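Putative archaeal ammonia monooxygenase subunit B (Candidatus Nitrosocaldus yellowstonii, PDB 4O65) binds copper in a cupredoxin domain and is probably the B subunit of a membrane monooxygenase that oxidises ammonia. Local coordinates at residues R10-E15 / L131-V136; L24-E29 / L120-Y125; W91-R96 / Y113-S118. All coordinates share one frame; numbering follows the deposited sequence.

Contact 1: R10-E15 / L131-V136; sequences RFVKIE and LNIASV. Unlike the reference sequence in segment 131-136: Ile133 (reference Val). With SO4 (sulfate ion), chain C.
Phe11 turns its CG anti to its own carbonyl carbon (chi1 -80°), while Val136 sets CG1 anti to the backbone N (chi1 179°), and the two side chains meet at the edge of the contact. Val136 CG1 makes a CH-pi contact from above one ring face, 4.1 Å from the centroid of the Phe11 ring and offset toward the rim. The second methyl comes still nearer to a single ring atom, with Val136 CG2 3.7 Å from Phe11 CE2. The flat aromatic face suits this place because one branch of the valine can lie on it while the other methyl touches CE2.

Deeper in, Val12 spreads its two methyls over two partners. Val12 CG1 touches Leu131 CD2 at 3.6 Å, the side chains crossing at about a right angle, and Val12 CG2 reaches Ile133 CD1 at 3.9 Å. That same delta methyl of Ile133 also lies against Phe11 CB, so it joins the outer part of the contact to the inner. Ile14 and Leu131 pass with their chains running opposite ways, Ile14 CD1 resting on Leu131 CB. Beta-branched residues fit well here, since they are at ease in strands and offer diverging methyls to the core, which Leu66 and Ala76 extend.

On the outside, Arg10 leads away and grips a sulfate, probably from the crystallisation liquor, along its guanidinium edge: Arg10 NE bonds sulfate O1 at 3.0 Å and Arg10 NH2 bonds sulfate O4 at 3.1 Å.

The axes of strands 12-15 and 131-133 run nearly antiparallel, 9.1 Å apart, too far for backbone pairing. Two sheets thus lie face to face, joined by aliphatic side chains as in the beta sandwich of a cupredoxin, whose copper, bound by His126 and His128, lies about 12 Å from the Ile14 side chain.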
loop_
_atom_site.group_PDB
_atom_site.type_symbol
_atom_site.label_atom_id
_atom_site.label_comp_id
_atom_site.label_asym_id
_atom_site.label_seq_id
_atom_site.Cartn_x
_atom_site.Cartn_y
_atom_site.Cartn_z
ATOM N N ARG A 10 20.145 1.621 -8.261
ATOM C CA ARG A 10 20.850 2.573 -9.153
ATOM C C ARG A 10 20.180 2.717 -10.501
ATOM O O ARG A 10 20.462 3.707 -11.240
ATOM C CB ARG A 10 22.279 2.102 -9.396
ATOM C CG ARG A 10 23.127 1.956 -8.127
ATOM C CD ARG A 10 22.810 2.887 -6.961
ATOM N NE ARG A 10 23.764 2.636 -5.879
ATOM C CZ ARG A 10 23.509 2.586 -4.565
ATOM N NH1 ARG A 10 22.273 2.733 -4.051
ATOM N NH2 ARG A 10 24.536 2.345 -3.748
ATOM N N PHE A 11 19.250 1.814 -10.807
ATOM C CA PHE A 11 18.577 1.827 -12.112
ATOM C C PHE A 11 17.401 2.802 -12.118
ATOM O O PHE A 11 17.195 3.513 -13.103
ATOM C CB PHE A 11 18.064 0.448 -12.489
ATOM C CG PHE A 11 19.113 -0.500 -13.054
ATOM C CD1 PHE A 11 20.424 -0.512 -12.564
ATOM C CD2 PHE A 11 18.755 -1.470 -14.006
ATOM C CE1 PHE A 11 21.382 -1.419 -13.076
ATOM C CE2 PHE A 11 19.702 -2.360 -14.524
ATOM C CZ PHE A 11 21.015 -2.338 -14.046
ATOM N N VAL A 12 16.591 2.790 -11.051
ATOM C CA VAL A 12 15.402 3.700 -10.972
ATOM C C VAL A 12 15.345 4.155 -9.529
ATOM O O VAL A 12 15.305 3.309 -8.609
ATOM C CB VAL A 12 14.057 2.991 -11.359
ATOM C CG1 VAL A 12 12.857 3.966 -11.187
ATOM C CG2 VAL A 12 14.078 2.373 -12.773
ATOM N N LYS A 13 15.336 5.474 -9.300
ATOM C CA LYS A 13 15.298 6.009 -7.923
ATOM C C LYS A 13 13.874 6.311 -7.542
ATOM O O LYS A 13 13.077 6.746 -8.382
ATOM C CB LYS A 13 16.135 7.303 -7.851
ATOM C CG LYS A 13 16.389 7.755 -6.425
ATOM C CD LYS A 13 17.581 8.748 -6.289
ATOM C CE LYS A 13 17.712 9.061 -4.796
ATOM N NZ LYS A 13 18.464 10.309 -4.515
ATOM N N ILE A 14 13.549 6.109 -6.277
ATOM C CA ILE A 14 12.215 6.460 -5.735
ATOM C C ILE A 14 12.436 7.830 -5.056
ATOM O O ILE A 14 13.189 7.933 -4.063
ATOM C CB ILE A 14 11.834 5.427 -4.680
ATOM C CG1 ILE A 14 11.627 4.064 -5.386
ATOM C CG2 ILE A 14 10.563 5.872 -3.874
ATOM C CD1 ILE A 14 11.537 2.919 -4.325
ATOM N N GLU A 15 11.867 8.876 -5.644
ATOM C CA GLU A 15 12.102 10.227 -5.171
ATOM C C GLU A 15 10.818 10.903 -4.627
ATOM O O GLU A 15 9.688 10.493 -4.975
ATOM C CB GLU A 15 12.671 11.074 -6.319
ATOM C CG GLU A 15 13.997 10.476 -6.882
ATOM C CD GLU A 15 14.670 11.380 -7.905
ATOM O OE1 GLU A 15 14.228 12.550 -8.107
ATOM O OE2 GLU A 15 15.632 10.903 -8.539
ATOM N N LEU A 131 10.065 -0.692 -4.892
ATOM C CA LEU A 131 9.942 -0.862 -6.333
ATOM C C LEU A 131 10.570 -2.180 -6.691
ATOM O O LEU A 131 11.642 -2.506 -6.147
ATOM C CB LEU A 131 10.718 0.293 -7.023
ATOM C CG LEU A 131 10.646 0.250 -8.557
ATOM C CD1 LEU A 131 9.218 0.445 -9.043
ATOM C CD2 LEU A 131 11.646 1.272 -9.180
ATOM N N ASN A 132 9.936 -2.974 -7.575
ATOM C CA ASN A 132 10.603 -4.140 -8.155
ATOM C C ASN A 132 10.770 -3.962 -9.624
ATOM O O ASN A 132 9.791 -3.746 -10.329
ATOM C CB ASN A 132 9.864 -5.428 -7.874
ATOM C CG ASN A 132 10.305 -5.999 -6.536
ATOM O OD1 ASN A 132 11.420 -6.629 -6.393
ATOM N ND2 ASN A 132 9.565 -5.638 -5.562
ATOM N N ILE A 133 12.030 -3.956 -10.052
ATOM C CA ILE A 133 12.337 -3.789 -11.460
ATOM C C ILE A 133 12.497 -5.205 -12.021
ATOM O O ILE A 133 13.351 -5.977 -11.536
ATOM C CB ILE A 133 13.640 -3.010 -11.662
ATOM C CG1 ILE A 133 13.497 -1.618 -10.986
ATOM C CG2 ILE A 133 13.948 -2.959 -13.191
ATOM C CD1 ILE A 133 14.806 -0.889 -10.816
ATOM N N ALA A 134 11.682 -5.549 -13.034
ATOM C CA ALA A 134 11.691 -6.935 -13.593
ATOM C C ALA A 134 13.086 -7.217 -14.118
ATOM O O ALA A 134 13.670 -6.380 -14.849
ATOM C CB ALA A 134 10.682 -7.029 -14.757
ATOM N N SER A 135 13.624 -8.387 -13.732
ATOM C CA SER A 135 14.947 -8.887 -14.178
ATOM C C SER A 135 16.128 -8.198 -13.478
ATOM O O SER A 135 17.296 -8.480 -13.768
ATOM C CB SER A 135 15.152 -8.839 -15.730
ATOM O OG SER A 135 15.630 -7.566 -16.206
ATOM N N VAL A 136 15.812 -7.282 -12.559
ATOM C CA VAL A 136 16.903 -6.553 -11.878
ATOM C C VAL A 136 16.844 -6.755 -10.363
ATOM O O VAL A 136 17.841 -7.237 -9.779
ATOM C CB VAL A 136 16.842 -5.029 -12.240
ATOM C CG1 VAL A 136 17.961 -4.303 -11.519
ATOM C CG2 VAL A 136 17.050 -4.859 -13.746
HETATM S S SO4 C . 27.424 2.654 -6.509
HETATM O O1 SO4 C . 26.425 1.632 -6.815
HETATM O O2 SO4 C . 28.805 2.075 -6.645
HETATM O O3 SO4 C . 27.227 3.785 -7.463
HETATM O O4 SO4 C . 27.197 3.150 -5.125
#

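Contact 2: L24-E29 / L120-Y125; sequences LITKAE and LEPGTY
Thr26 and Leu120 bring their backbones within 4.9 Å, CA to CA, where the turn from strand 23-25 into helix 27-35 passes the loop that leads into strand 123-133. Thr26 is the N-cap of that helix. With chi1 at 59°, OG1 is tucked close to both its own backbone N and carbonyl carbon, and there Thr26 OG1 accepts from Glu29 N at 3.0 Å; the hydroxyl is also bonded to Glu151 O. Threonine suits the position because its other branch is apolar and can serve the contact while the oxygen caps the helix. Thr26 CG2 lies against the peptide backbone of the loop, 3.5 Å from Leu120 O and 3.6 Å from Pro122 N, with the proline ring carbon CD just beyond.

The Lys27 and Leu120 chains run alongside each other in one direction. After a bend at chi3 (-63°), Lys27 CE lies 3.8 Å from Leu120 CD2, an aliphatic contact that the long methylene chain of lysine makes possible, while NZ continues to salt bridges with Glu92 and Asp47. Two charged partners satisfy this buried ammonium.

The loop is also braced within itself. At Gly123 (phi 157°) a CB would be jammed against the carbonyl O of Pro122, which calls for glycine. Nearby Tyr125 reaches back, Tyr125 OH donating to Glu121 O at 2.6 Å from well above the carbonyl plane.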
loop_
_atom_site.group_PDB
_atom_site.type_symbol
_atom_site.label_atom_id
_atom_site.label_comp_id
_atom_site.label_asym_id
_atom_site.label_seq_id
_atom_site.Cartn_x
_atom_site.Cartn_y
_atom_site.Cartn_z
ATOM N N LEU A 24 -2.679 5.790 12.369
ATOM C CA LEU A 24 -3.911 5.310 11.743
ATOM C C LEU A 24 -4.586 4.379 12.712
ATOM O O LEU A 24 -3.987 4.012 13.712
ATOM C CB LEU A 24 -3.536 4.508 10.507
ATOM C CG LEU A 24 -2.821 5.289 9.382
ATOM C CD1 LEU A 24 -2.500 4.255 8.285
ATOM C CD2 LEU A 24 -3.774 6.318 8.849
ATOM N N ILE A 25 -5.799 3.946 12.377
ATOM C CA ILE A 25 -6.432 2.825 13.098
ATOM C C ILE A 25 -6.656 1.684 12.109
ATOM O O ILE A 25 -6.523 1.872 10.876
ATOM C CB ILE A 25 -7.751 3.227 13.819
ATOM C CG1 ILE A 25 -8.804 3.585 12.775
ATOM C CG2 ILE A 25 -7.487 4.411 14.766
ATOM C CD1 ILE A 25 -10.171 4.025 13.365
ATOM N N THR A 26 -6.988 0.497 12.604
ATOM C CA THR A 26 -7.196 -0.636 11.658
ATOM C C THR A 26 -8.507 -0.519 10.916
ATOM O O THR A 26 -9.417 0.222 11.355
ATOM C CB THR A 26 -7.185 -1.982 12.393
ATOM O OG1 THR A 26 -8.219 -1.952 13.375
ATOM C CG2 THR A 26 -5.837 -2.217 13.140
ATOM N N LYS A 27 -8.657 -1.263 9.825
ATOM C CA LYS A 27 -9.931 -1.290 9.092
ATOM C C LYS A 27 -11.051 -1.768 10.027
ATOM O O LYS A 27 -12.146 -1.172 10.074
ATOM C CB LYS A 27 -9.847 -2.249 7.886
ATOM C CG LYS A 27 -11.042 -2.088 6.955
ATOM C CD LYS A 27 -11.234 -3.216 5.922
ATOM C CE LYS A 27 -10.125 -3.410 4.908
ATOM N NZ LYS A 27 -10.612 -4.443 3.902
ATOM N N ALA A 28 -10.763 -2.809 10.817
ATOM C CA ALA A 28 -11.773 -3.259 11.792
ATOM C C ALA A 28 -12.152 -2.181 12.827
ATOM O O ALA A 28 -13.359 -2.042 13.187
ATOM C CB ALA A 28 -11.334 -4.577 12.467
ATOM N N GLU A 29 -11.136 -1.469 13.353
ATOM C CA GLU A 29 -11.424 -0.425 14.368
ATOM C C GLU A 29 -12.298 0.679 13.723
ATOM O O GLU A 29 -13.247 1.172 14.354
ATOM C CB GLU A 29 -10.147 0.211 14.915
ATOM C CG GLU A 29 -10.372 1.127 16.128
ATOM C CD GLU A 29 -10.906 0.393 17.357
ATOM O OE1 GLU A 29 -11.567 1.073 18.143
ATOM O OE2 GLU A 29 -10.679 -0.835 17.549
ATOM N N LEU A 120 -4.476 -3.125 8.289
ATOM C CA LEU A 120 -5.341 -4.224 8.823
ATOM C C LEU A 120 -5.073 -4.595 10.281
ATOM O O LEU A 120 -6.008 -5.003 11.039
ATOM C CB LEU A 120 -5.188 -5.475 7.942
ATOM C CG LEU A 120 -5.507 -5.348 6.469
ATOM C CD1 LEU A 120 -5.276 -6.685 5.753
ATOM C CD2 LEU A 120 -6.957 -4.899 6.275
ATOM N N GLU A 121 -3.822 -4.454 10.728
ATOM C CA GLU A 121 -3.464 -4.984 12.046
ATOM C C GLU A 121 -2.659 -3.980 12.825
ATOM O O GLU A 121 -1.843 -3.202 12.218
ATOM C CB GLU A 121 -2.681 -6.331 11.885
ATOM C CG GLU A 121 -3.308 -7.283 10.875
ATOM C CD GLU A 121 -4.675 -7.822 11.315
ATOM O OE1 GLU A 121 -4.986 -7.729 12.515
ATOM O OE2 GLU A 121 -5.427 -8.347 10.459
ATOM N N PRO A 122 -2.872 -3.940 14.146
ATOM C CA PRO A 122 -2.212 -2.952 14.967
ATOM C C PRO A 122 -0.690 -3.216 15.033
ATOM O O PRO A 122 -0.247 -4.371 14.872
ATOM C CB PRO A 122 -2.886 -3.122 16.342
ATOM C CG PRO A 122 -3.179 -4.552 16.390
ATOM C CD PRO A 122 -3.695 -4.850 14.983
ATOM N N GLY A 123 0.066 -2.140 15.200
ATOM C CA GLY A 123 1.498 -2.261 15.335
ATOM C C GLY A 123 2.191 -0.971 14.948
ATOM O O GLY A 123 1.557 0.000 14.535
ATOM N N THR A 124 3.508 -0.995 15.083
ATOM C CA THR A 124 4.339 0.155 14.719
ATOM C C THR A 124 5.164 -0.326 13.560
ATOM O O THR A 124 5.850 -1.345 13.658
ATOM C CB THR A 124 5.217 0.620 15.894
ATOM O OG1 THR A 124 4.396 1.306 16.836
ATOM C CG2 THR A 124 6.297 1.592 15.384
ATOM N N TYR A 125 5.048 0.359 12.421
ATOM C CA TYR A 125 5.623 -0.141 11.159
ATOM C C TYR A 125 6.627 0.873 10.630
ATOM O O TYR A 125 6.375 2.069 10.673
ATOM C CB TYR A 125 4.527 -0.344 10.074
ATOM C CG TYR A 125 3.445 -1.326 10.469
ATOM C CD1 TYR A 125 3.614 -2.699 10.210
ATOM C CD2 TYR A 125 2.262 -0.896 11.090
ATOM C CE1 TYR A 125 2.640 -3.622 10.570
ATOM C CE2 TYR A 125 1.302 -1.829 11.479
ATOM C CZ TYR A 125 1.488 -3.168 11.204
ATOM O OH TYR A 125 0.554 -4.112 11.577
#

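Contact 3: W91-R96 / Y113-S118; sequences WEFISR and YKLCLS
Ile94 and Ser95 both face Cys116 in a classic beta bulge, which shifts the register of two antiparallel neighbours, strands 91-97 and 110-119, by one residue. Cys116 O takes both amides from the same face of its plane, Ile94 N at 2.8 Å and Ser95 N at 3.1 Å. Within the bulge Cys116 N returns a bond to Ser95 O; Phe93 with Leu117 before it and Arg96 with Leu115 after it are regular non-hydrogen-bonded pairs.

The tight packing includes the sheet face that carries Phe93, Leu115, Leu117 and Arg96. Leu117 CD2 stands over the centre of the Phe93 ring, 3.7 Å above its plane, in a CH-pi contact. Arg96 brings CZ over the centre of the opposite face, while its NH2 bonds Ile78 O. Leu115 CB meets the ring edge at Phe93 CE1, 3.7 Å away. Phenylalanine fits here because its ring offers two faces, to Leu117 and Arg96, and an edge to Leu115.

On the other sheet face Cys116 and Ser118 are buried too: Cys116 SG, tied to Cys51 by a disulfide, touches Ile94 CD1 at 3.9 Å, and Ser118 OG bonds Asp58. The wet part is the Ser95 and Lys114 end. Serine suits this partly exposed edge because its hydroxyl can bond a water, which lies 2.9 Å from Ser95 OG and donates to Lys114 O at 3.0 Å.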
loop_
_atom_site.group_PDB
_atom_site.type_symbol
_atom_site.label_atom_id
_atom_site.label_comp_id
_atom_site.label_asym_id
_atom_site.label_seq_id
_atom_site.Cartn_x
_atom_site.Cartn_y
_atom_site.Cartn_z
ATOM N N TRP A 91 -1.303 -5.123 5.879
ATOM C CA TRP A 91 -1.790 -3.987 5.037
ATOM C C TRP A 91 -2.457 -4.557 3.828
ATOM O O TRP A 91 -2.133 -5.688 3.433
ATOM C CB TRP A 91 -0.605 -3.136 4.562
ATOM C CG TRP A 91 0.049 -2.392 5.702
ATOM C CD1 TRP A 91 0.966 -2.892 6.617
ATOM C CD2 TRP A 91 -0.228 -1.039 6.130
ATOM N NE1 TRP A 91 1.306 -1.954 7.556
ATOM C CE2 TRP A 91 0.634 -0.794 7.312
ATOM C CE3 TRP A 91 -1.056 -0.022 5.669
ATOM C CZ2 TRP A 91 0.643 0.417 7.986
ATOM C CZ3 TRP A 91 -1.019 1.208 6.339
ATOM C CH2 TRP A 91 -0.192 1.430 7.472
ATOM N N GLU A 92 -3.386 -3.823 3.226
ATOM C CA GLU A 92 -4.091 -4.271 2.037
ATOM C C GLU A 92 -4.052 -3.150 1.002
ATOM O O GLU A 92 -4.350 -2.002 1.356
ATOM C CB GLU A 92 -5.544 -4.498 2.469
ATOM C CG GLU A 92 -6.471 -4.987 1.397
ATOM C CD GLU A 92 -7.742 -5.432 2.057
ATOM O OE1 GLU A 92 -8.616 -4.580 2.293
ATOM O OE2 GLU A 92 -7.786 -6.615 2.447
ATOM N N PHE A 93 -3.780 -3.450 -0.276
ATOM C CA PHE A 93 -3.945 -2.431 -1.311
ATOM C C PHE A 93 -5.406 -2.069 -1.552
ATOM O O PHE A 93 -6.314 -2.923 -1.531
ATOM C CB PHE A 93 -3.207 -2.733 -2.641
ATOM C CG PHE A 93 -1.780 -2.231 -2.642
ATOM C CD1 PHE A 93 -1.497 -0.902 -2.983
ATOM C CD2 PHE A 93 -0.734 -3.051 -2.195
ATOM C CE1 PHE A 93 -0.199 -0.416 -2.957
ATOM C CE2 PHE A 93 0.574 -2.568 -2.165
ATOM C CZ PHE A 93 0.839 -1.249 -2.538
ATOM N N ILE A 94 -5.620 -0.776 -1.725
ATOM C CA ILE A 94 -6.887 -0.258 -2.163
ATOM C C ILE A 94 -6.730 0.108 -3.645
ATOM O O ILE A 94 -7.618 -0.201 -4.452
ATOM C CB ILE A 94 -7.334 0.980 -1.355
ATOM C CG1 ILE A 94 -7.657 0.565 0.087
ATOM C CG2 ILE A 94 -8.509 1.710 -2.070
ATOM C CD1 ILE A 94 -7.740 1.746 1.052
ATOM N N SER A 95 -5.633 0.799 -3.993
ATOM C CA SER A 95 -5.423 1.216 -5.337
ATOM C C SER A 95 -3.949 1.562 -5.571
ATOM O O SER A 95 -3.159 1.769 -4.642
ATOM C CB SER A 95 -6.329 2.405 -5.721
ATOM O OG SER A 95 -5.979 3.588 -5.000
ATOM N N ARG A 96 -3.582 1.535 -6.844
ATOM C CA ARG A 96 -2.204 1.879 -7.262
ATOM C C ARG A 96 -2.284 2.707 -8.512
ATOM O O ARG A 96 -3.150 2.462 -9.395
ATOM C CB ARG A 96 -1.398 0.646 -7.658
ATOM C CG ARG A 96 -0.924 -0.258 -6.552
ATOM C CD ARG A 96 -0.493 -1.540 -7.265
ATOM N NE ARG A 96 0.445 -2.325 -6.470
ATOM C CZ ARG A 96 0.080 -3.335 -5.682
ATOM N NH1 ARG A 96 -1.213 -3.675 -5.590
ATOM N NH2 ARG A 96 1.001 -4.010 -4.999
ATOM N N TYR A 113 3.839 8.128 -8.919
ATOM C CA TYR A 113 3.068 6.963 -8.398
ATOM C C TYR A 113 2.231 7.379 -7.200
ATOM O O TYR A 113 2.553 8.371 -6.502
ATOM C CB TYR A 113 4.028 5.787 -8.033
ATOM C CG TYR A 113 4.831 6.006 -6.768
ATOM C CD1 TYR A 113 4.341 5.585 -5.523
ATOM C CD2 TYR A 113 6.146 6.521 -6.835
ATOM C CE1 TYR A 113 5.086 5.812 -4.338
ATOM C CE2 TYR A 113 6.899 6.704 -5.695
ATOM C CZ TYR A 113 6.384 6.324 -4.462
ATOM O OH TYR A 113 7.157 6.529 -3.364
ATOM N N LYS A 114 1.200 6.582 -6.937
ATOM C CA LYS A 114 0.349 6.775 -5.767
ATOM C C LYS A 114 -0.120 5.390 -5.321
ATOM O O LYS A 114 -0.685 4.594 -6.121
ATOM C CB LYS A 114 -0.834 7.689 -6.062
ATOM C CG LYS A 114 -1.877 7.691 -4.899
ATOM C CD LYS A 114 -2.786 8.904 -5.097
ATOM C CE LYS A 114 -4.006 8.905 -4.159
ATOM N NZ LYS A 114 -4.834 10.183 -4.231
ATOM N N LEU A 115 0.147 5.081 -4.058
ATOM C CA LEU A 115 -0.301 3.835 -3.454
ATOM C C LEU A 115 -1.307 4.201 -2.366
ATOM O O LEU A 115 -1.091 5.157 -1.576
ATOM C CB LEU A 115 0.860 3.131 -2.753
ATOM C CG LEU A 115 2.183 3.108 -3.521
ATOM C CD1 LEU A 115 3.191 2.338 -2.684
ATOM C CD2 LEU A 115 1.923 2.427 -4.843
ATOM N N CYS A 116 -2.419 3.470 -2.358
ATOM C CA CYS A 116 -3.454 3.713 -1.358
ATOM C C CYS A 116 -3.671 2.358 -0.685
ATOM O O CYS A 116 -3.958 1.393 -1.397
ATOM C CB CYS A 116 -4.741 4.143 -2.002
ATOM S SG CYS A 116 -5.902 4.752 -0.708
ATOM N N LEU A 117 -3.549 2.316 0.644
ATOM C CA LEU A 117 -3.602 1.049 1.428
ATOM C C LEU A 117 -4.467 1.213 2.659
ATOM O O LEU A 117 -4.646 2.326 3.150
ATOM C CB LEU A 117 -2.194 0.635 1.940
ATOM C CG LEU A 117 -1.154 0.394 0.829
ATOM C CD1 LEU A 117 -0.244 1.605 0.748
ATOM C CD2 LEU A 117 -0.369 -0.871 1.126
ATOM N N SER A 118 -5.039 0.097 3.088
ATOM C CA SER A 118 -5.762 -0.009 4.346
ATOM C C SER A 118 -4.866 -0.717 5.380
ATOM O O SER A 118 -4.280 -1.787 5.089
ATOM C CB SER A 118 -7.009 -0.877 4.129
ATOM O OG SER A 118 -7.596 -1.078 5.397
HETATM O O HOH W 1 -3.644 4.858 -6.095
#

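In the fold
Along the chain the segments close like brackets: contact 1 is the outermost pairing, contact 2 lies within it and contact 3 within contact 2. Contacts 1 and 2 both use strand 123-133, near its opposite ends, and their centres are 29 Å apart on opposite sides of the chain's centre. Contact 3, which pairs the edge strand 91-97 with strand 110-119 in the four-stranded antiparallel sheet, is centred about 19 Å from contact 1 and 14 Å from contact 2. It touches both: Tyr113 OH packs on Ile14, and Trp91 meets Tyr125 edge-to-face. The contacts thus sample both sheets of the sandwich, with strand 123-133 also carrying the copper ligands His126 and His128.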